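Local coordinates for protein transcriptional regulator ComR (Streptococcus vestibularis F0396, PDB 6HU8) that probably binds DNA through a helix-turn-helix domain and regulates competence in response to a signalling peptide, as a member of the RNPP family, at residues A[37-42]-A[115-120]; A[45-50]-A[70-75]. All blocks are in the same frame, centred on the assembly; numbering follows the deposited sequence.

Contact 1 (A[37-42]-A[115-120]); sequences LIRIEK and LPEEEL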
loop_
_atom_site.group_PDB
_atom_site.type_symbol
_atom_site.label_atom_id
_atom_site.label_comp_id
_atom_site.label_asym_id
_atom_site.label_seq_id
_atom_site.Cartn_x
_atom_site.Cartn_y
_atom_site.Cartn_z
ATOM N N LEU A 37 -19.852 -7.729 -2.070
ATOM C CA LEU A 37 -21.232 -7.552 -2.555
ATOM C C LEU A 37 -22.226 -7.432 -1.401
ATOM O O LEU A 37 -23.055 -6.531 -1.390
ATOM C CB LEU A 37 -21.640 -8.707 -3.488
ATOM C CG LEU A 37 -23.089 -8.650 -4.029
ATOM C CD1 LEU A 37 -23.373 -7.331 -4.760
ATOM C CD2 LEU A 37 -23.354 -9.819 -4.963
ATOM N N ILE A 38 -22.163 -8.337 -0.426
ATOM C CA ILE A 38 -23.056 -8.230 0.735
ATOM C C ILE A 38 -23.018 -6.867 1.465
ATOM O O ILE A 38 -24.060 -6.348 1.851
ATOM C CB ILE A 38 -22.756 -9.355 1.747
ATOM C CG1 ILE A 38 -23.217 -10.690 1.157
ATOM C CG2 ILE A 38 -23.519 -9.141 3.039
ATOM C CD1 ILE A 38 -22.752 -11.903 1.961
ATOM N N ARG A 39 -21.830 -6.291 1.656
ATOM C CA ARG A 39 -21.712 -5.012 2.344
ATOM C C ARG A 39 -22.359 -3.903 1.509
ATOM O O ARG A 39 -22.952 -2.962 2.051
ATOM C CB ARG A 39 -20.235 -4.677 2.637
ATOM C CG ARG A 39 -19.650 -5.483 3.801
ATOM C CD ARG A 39 -18.268 -4.995 4.224
ATOM N NE ARG A 39 -17.253 -5.176 3.190
ATOM C CZ ARG A 39 -16.504 -6.267 3.067
ATOM N NH1 ARG A 39 -16.672 -7.286 3.912
ATOM N NH2 ARG A 39 -15.604 -6.351 2.097
ATOM N N ILE A 40 -22.257 -4.023 0.188
ATOM C CA ILE A 40 -22.902 -3.048 -0.703
ATOM C C ILE A 40 -24.419 -3.181 -0.603
ATOM O O ILE A 40 -25.119 -2.193 -0.356
ATOM C CB ILE A 40 -22.440 -3.232 -2.176
ATOM C CG1 ILE A 40 -20.968 -2.829 -2.333
ATOM C CG2 ILE A 40 -23.359 -2.464 -3.153
ATOM C CD1 ILE A 40 -20.380 -3.197 -3.685
ATOM N N GLU A 41 -24.932 -4.408 -0.757
ATOM C CA GLU A 41 -26.379 -4.624 -0.729
ATOM C C GLU A 41 -26.995 -4.270 0.621
ATOM O O GLU A 41 -28.172 -3.926 0.683
ATOM C CB GLU A 41 -26.728 -6.075 -1.089
ATOM C CG GLU A 41 -26.395 -6.421 -2.560
ATOM C CD GLU A 41 -26.877 -7.807 -2.993
ATOM O OE1 GLU A 41 -27.268 -8.610 -2.123
ATOM O OE2 GLU A 41 -26.863 -8.096 -4.210
ATOM N N LYS A 42 -26.206 -4.323 1.693
ATOM C CA LYS A 42 -26.729 -4.003 3.024
ATOM C C LYS A 42 -26.595 -2.516 3.348
ATOM O O LYS A 42 -26.978 -2.090 4.430
ATOM C CB LYS A 42 -26.007 -4.813 4.106
ATOM C CG LYS A 42 -26.473 -6.250 4.270
ATOM C CD LYS A 42 -25.606 -6.976 5.288
ATOM C CE LYS A 42 -26.300 -8.199 5.860
ATOM N NZ LYS A 42 -27.104 -8.939 4.840
ATOM N N LEU A 115 -17.008 7.958 0.061
ATOM C CA LEU A 115 -15.872 7.133 -0.360
ATOM C C LEU A 115 -16.244 5.649 -0.420
ATOM O O LEU A 115 -16.967 5.145 0.448
ATOM C CB LEU A 115 -14.659 7.320 0.579
ATOM C CG LEU A 115 -13.950 8.681 0.535
ATOM C CD1 LEU A 115 -12.862 8.822 1.615
ATOM C CD2 LEU A 115 -13.360 8.965 -0.844
ATOM N N PRO A 116 -15.774 4.951 -1.467
ATOM C CA PRO A 116 -15.968 3.500 -1.522
ATOM C C PRO A 116 -15.035 2.782 -0.551
ATOM O O PRO A 116 -14.121 3.376 0.025
ATOM C CB PRO A 116 -15.612 3.148 -2.968
ATOM C CG PRO A 116 -14.597 4.169 -3.347
ATOM C CD PRO A 116 -15.028 5.451 -2.638
ATOM N N GLU A 117 -15.265 1.487 -0.401
ATOM C CA GLU A 117 -14.548 0.661 0.553
ATOM C C GLU A 117 -13.032 0.719 0.382
ATOM O O GLU A 117 -12.295 0.776 1.368
ATOM C CB GLU A 117 -15.033 -0.772 0.415
ATOM C CG GLU A 117 -14.808 -1.652 1.593
ATOM C CD GLU A 117 -15.544 -2.974 1.406
ATOM O OE1 GLU A 117 -16.745 -3.065 1.766
ATOM O OE2 GLU A 117 -14.912 -3.910 0.870
ATOM N N GLU A 118 -12.569 0.689 -0.862
ATOM C CA GLU A 118 -11.131 0.637 -1.117
ATOM C C GLU A 118 -10.407 1.917 -0.719
ATOM O O GLU A 118 -9.257 1.877 -0.294
ATOM C CB GLU A 118 -10.853 0.362 -2.591
ATOM C CG GLU A 118 -11.559 -0.842 -3.133
ATOM C CD GLU A 118 -12.898 -0.501 -3.784
ATOM O OE1 GLU A 118 -13.824 -0.029 -3.070
ATOM O OE2 GLU A 118 -13.002 -0.725 -5.015
ATOM N N GLU A 119 -11.060 3.060 -0.908
ATOM C CA GLU A 119 -10.473 4.319 -0.493
ATOM C C GLU A 119 -10.422 4.392 1.025
ATOM O O GLU A 119 -9.410 4.814 1.608
ATOM C CB GLU A 119 -11.257 5.507 -1.063
ATOM C CG GLU A 119 -11.127 5.659 -2.587
ATOM C CD GLU A 119 -9.687 5.919 -3.046
ATOM O OE1 GLU A 119 -8.943 6.659 -2.352
ATOM O OE2 GLU A 119 -9.294 5.388 -4.111
ATOM N N LEU A 120 -11.510 3.967 1.658
ATOM C CA LEU A 120 -11.605 3.986 3.107
ATOM C C LEU A 120 -10.557 3.085 3.718
ATOM O O LEU A 120 -9.979 3.436 4.742
ATOM C CB LEU A 120 -12.998 3.546 3.564
ATOM C CG LEU A 120 -14.094 4.601 3.364
ATOM C CD1 LEU A 120 -15.488 4.014 3.611
ATOM C CD2 LEU A 120 -13.825 5.775 4.293
#

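Contact 2 (A[45-50]-A[70-75]); sequences SLPSLD and DRIEIP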
loop_
_atom_site.group_PDB
_atom_site.type_symbol
_atom_site.label_atom_id
_atom_site.label_comp_id
_atom_site.label_asym_id
_atom_site.label_seq_id
_atom_site.Cartn_x
_atom_site.Cartn_y
_atom_site.Cartn_z
ATOM N N SER A 45 -21.312 -0.351 2.553
ATOM C CA SER A 45 -20.312 0.404 1.821
ATOM C C SER A 45 -20.808 0.794 0.446
ATOM O O SER A 45 -21.765 0.216 -0.086
ATOM C CB SER A 45 -18.997 -0.374 1.713
ATOM O OG SER A 45 -19.222 -1.707 1.329
ATOM N N LEU A 46 -20.132 1.792 -0.109
ATOM C CA LEU A 46 -20.451 2.349 -1.403
ATOM C C LEU A 46 -19.638 1.608 -2.444
ATOM O O LEU A 46 -18.451 1.361 -2.229
ATOM C CB LEU A 46 -20.111 3.850 -1.425
ATOM C CG LEU A 46 -20.518 4.682 -2.639
ATOM C CD1 LEU A 46 -22.029 4.794 -2.709
ATOM C CD2 LEU A 46 -19.870 6.083 -2.600
ATOM N N PRO A 47 -20.249 1.265 -3.589
ATOM C CA PRO A 47 -19.394 0.677 -4.625
ATOM C C PRO A 47 -18.463 1.701 -5.264
ATOM O O PRO A 47 -18.862 2.856 -5.528
ATOM C CB PRO A 47 -20.387 0.152 -5.654
ATOM C CG PRO A 47 -21.618 0.951 -5.447
ATOM C CD PRO A 47 -21.653 1.379 -4.010
ATOM N N SER A 48 -17.221 1.278 -5.499
ATOM C CA SER A 48 -16.283 2.055 -6.296
ATOM C C SER A 48 -16.725 1.929 -7.739
ATOM O O SER A 48 -17.590 1.091 -8.062
ATOM C CB SER A 48 -14.837 1.557 -6.114
ATOM O OG SER A 48 -14.691 0.204 -6.533
ATOM N N LEU A 49 -16.141 2.748 -8.601
ATOM C CA LEU A 49 -16.464 2.713 -10.014
ATOM C C LEU A 49 -16.111 1.362 -10.618
ATOM O O LEU A 49 -16.869 0.822 -11.420
ATOM C CB LEU A 49 -15.734 3.829 -10.757
ATOM C CG LEU A 49 -15.990 3.910 -12.263
ATOM C CD1 LEU A 49 -17.478 3.891 -12.542
ATOM C CD2 LEU A 49 -15.352 5.162 -12.859
ATOM N N ASP A 50 -14.958 0.824 -10.233
ATOM C CA ASP A 50 -14.530 -0.484 -10.721
ATOM C C ASP A 50 -15.521 -1.567 -10.336
ATOM O O ASP A 50 -15.916 -2.375 -11.168
ATOM C CB ASP A 50 -13.150 -0.863 -10.180
ATOM C CG ASP A 50 -12.038 0.007 -10.738
ATOM O OD1 ASP A 50 -12.190 0.528 -11.868
ATOM O OD2 ASP A 50 -11.015 0.163 -10.036
ATOM N N ASP A 70 -28.813 8.599 -7.910
ATOM C CA ASP A 70 -27.692 8.550 -6.962
ATOM C C ASP A 70 -26.359 8.608 -7.690
ATOM O O ASP A 70 -26.280 8.250 -8.862
ATOM C CB ASP A 70 -27.746 7.275 -6.102
ATOM C CG ASP A 70 -28.937 7.245 -5.168
ATOM O OD1 ASP A 70 -29.221 8.288 -4.545
ATOM O OD2 ASP A 70 -29.578 6.173 -5.045
ATOM N N ARG A 71 -25.311 9.045 -6.991
ATOM C CA ARG A 71 -23.970 9.115 -7.579
ATOM C C ARG A 71 -22.929 8.416 -6.715
ATOM O O ARG A 71 -23.139 8.226 -5.519
ATOM C CB ARG A 71 -23.564 10.569 -7.795
ATOM C CG ARG A 71 -24.613 11.374 -8.532
ATOM C CD ARG A 71 -24.566 12.834 -8.144
ATOM N NE ARG A 71 -23.378 13.498 -8.670
ATOM C CZ ARG A 71 -22.719 14.463 -8.035
ATOM N NH1 ARG A 71 -23.131 14.877 -6.841
ATOM N NH2 ARG A 71 -21.647 15.014 -8.591
ATOM N N ILE A 72 -21.814 8.027 -7.331
ATOM C CA ILE A 72 -20.676 7.460 -6.607
ATOM C C ILE A 72 -19.392 8.224 -6.891
ATOM O O ILE A 72 -18.303 7.766 -6.533
ATOM C CB ILE A 72 -20.423 5.994 -6.967
ATOM C CG1 ILE A 72 -20.255 5.855 -8.480
ATOM C CG2 ILE A 72 -21.542 5.119 -6.434
ATOM C CD1 ILE A 72 -19.701 4.521 -8.905
ATOM N N GLU A 73 -19.503 9.378 -7.542
ATOM C CA GLU A 73 -18.296 10.091 -7.922
ATOM C C GLU A 73 -17.692 10.883 -6.761
ATOM O O GLU A 73 -18.386 11.370 -5.858
ATOM C CB GLU A 73 -18.565 11.012 -9.115
ATOM C CG GLU A 73 -19.292 12.287 -8.786
ATOM C CD GLU A 73 -19.649 13.046 -10.043
ATOM O OE1 GLU A 73 -19.897 12.383 -11.074
ATOM O OE2 GLU A 73 -19.677 14.294 -10.008
ATOM N N ILE A 74 -16.372 11.001 -6.821
ATOM C CA ILE A 74 -15.566 11.549 -5.751
ATOM C C ILE A 74 -15.009 12.895 -6.210
ATOM O O ILE A 74 -14.515 13.015 -7.327
ATOM C CB ILE A 74 -14.433 10.562 -5.383
ATOM C CG1 ILE A 74 -15.013 9.159 -5.139
ATOM C CG2 ILE A 74 -13.632 11.049 -4.183
ATOM C CD1 ILE A 74 -13.946 8.080 -4.981
ATOM N N PRO A 75 -15.138 13.926 -5.367
ATOM C CA PRO A 75 -14.671 15.270 -5.744
ATOM C C PRO A 75 -13.160 15.337 -6.014
ATOM O O PRO A 75 -12.393 14.608 -5.385
ATOM C CB PRO A 75 -15.041 16.126 -4.525
ATOM C CG PRO A 75 -16.160 15.379 -3.850
ATOM C CD PRO A 75 -15.861 13.917 -4.080
HETATM O O HOH W 1 -17.314 5.406 -5.446
#

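Contact 1 (A[37-42]-A[115-120])
Arg-39 of helix 34-41 and Glu-117 of helix 117-131 meet in a two-pronged salt bridge, a compact worked example of a side-on guanidinium-carboxylate pair. Arg-39 offers NE and NH2, one edge of its flat group, and each nitrogen takes a different oxygen of Glu-117. NE of Arg-39 lies 2.6 Å from OE1 of Glu-117, with a nearly straight N-H...O angle of 167°, while NH2 of Arg-39 donates to OE2 of Glu-117 at 2.8 Å. The two side chains run at about a right angle to each other. A bend of the arginine at its third torsion (chi3 -65°) turns NE and NH2 to the acid, whereas Glu-117 extends beyond CG and brings its carboxylate out from the first turn of its helix. Both oxygens lie close to the guanidinium plane, but the carboxylate is tilted by 50° against that plane, and each N-H therefore arrives from above the carboxylate. The pair is thus doubly bonded without being coplanar.

Both residues are buried, and the two bonds probably offset the cost of burying these charges. OE1 has a second partner in Ser-45 OG, which helps to fix the carboxylate; Ser-45 is itself tied by a backbone bond to Arg-39. Ile-144 of helix 139-152 packs against both side chains. The positive charge of the arginine, and the position of Glu-117 in the first turn of its helix, would probably favour an ionised carboxylate.

Helix 34-41 probably corresponds to the recognition helix of a Cro/C1-type helix-turn-helix, and its partner belongs to the TPR domain. The bridge thus joins the HTH and TPR parts of the chain, consistent with a DNA-binding surface held against the TPR domain in this peptide-free form.

Contact 2 (A[45-50]-A[70-75])
Leu-46 leads the contact with Ile-72: its CD1 lies 3.8 Å from CG2 of Ile-72, the two branched side chains crossing at a slant. CG of Leu-46 stands anti to the backbone N (chi1 -173°), which places CD1 against Ile-72. The isoleucine holds CG1 between its own backbone N and carbonyl carbon (chi1 55°), leaving CG2 beside the N and turned to Leu-46 and Pro-47. Pro-47 follows with two kinds of contact. Its carbonyl oxygen lies 3.6 Å from CG2 of Ile-72, and the same oxygen accepts a hydrogen bond from a water that also donates to the backbone of Ile-72; this water lies 2.8 Å from O of Ile-72. The water thus joins two backbone carbonyls that could not bond to each other directly. This is where the helix-turn-helix domain, at the approach to its helix 49-59, receives the chain leaving helix 63-67 for the TPR domain; Ile-7 of helix 3-17 packs against both Pro-47 and Ile-72. At Ser-48, the N-cap of helix 49-59, the hydroxyl makes a probable hydrogen bond with Glu-118 OE2 and a weak capping bond to Lys-51 N. Leu-49 meets the other end of the Ile-72 side chain, its CA 3.9 Å from CD1 of Ile-72.

Overall arrangement
The centres of contacts 1 and 2 lie about 9 Å apart, on the same side of the chain's centre, and together they illustrate how neighbouring contacts can divide the work at a domain boundary. Along the chain the order is 37-42, 45-50, 70-75 and 115-120, so both ends of contact 2 fall between those of contact 1. Helices 34-41 and 49-59 are consecutive, and Pro-116, just ahead of helix 117-131, packs on the backbone of Leu-46 and Ser-48, so that the two contacts touch. Contact 2 packs the connecting loop 70-75 onto the helix-turn-helix part, whereas contact 1 joins that part to helix 117-131 of the TPR domain.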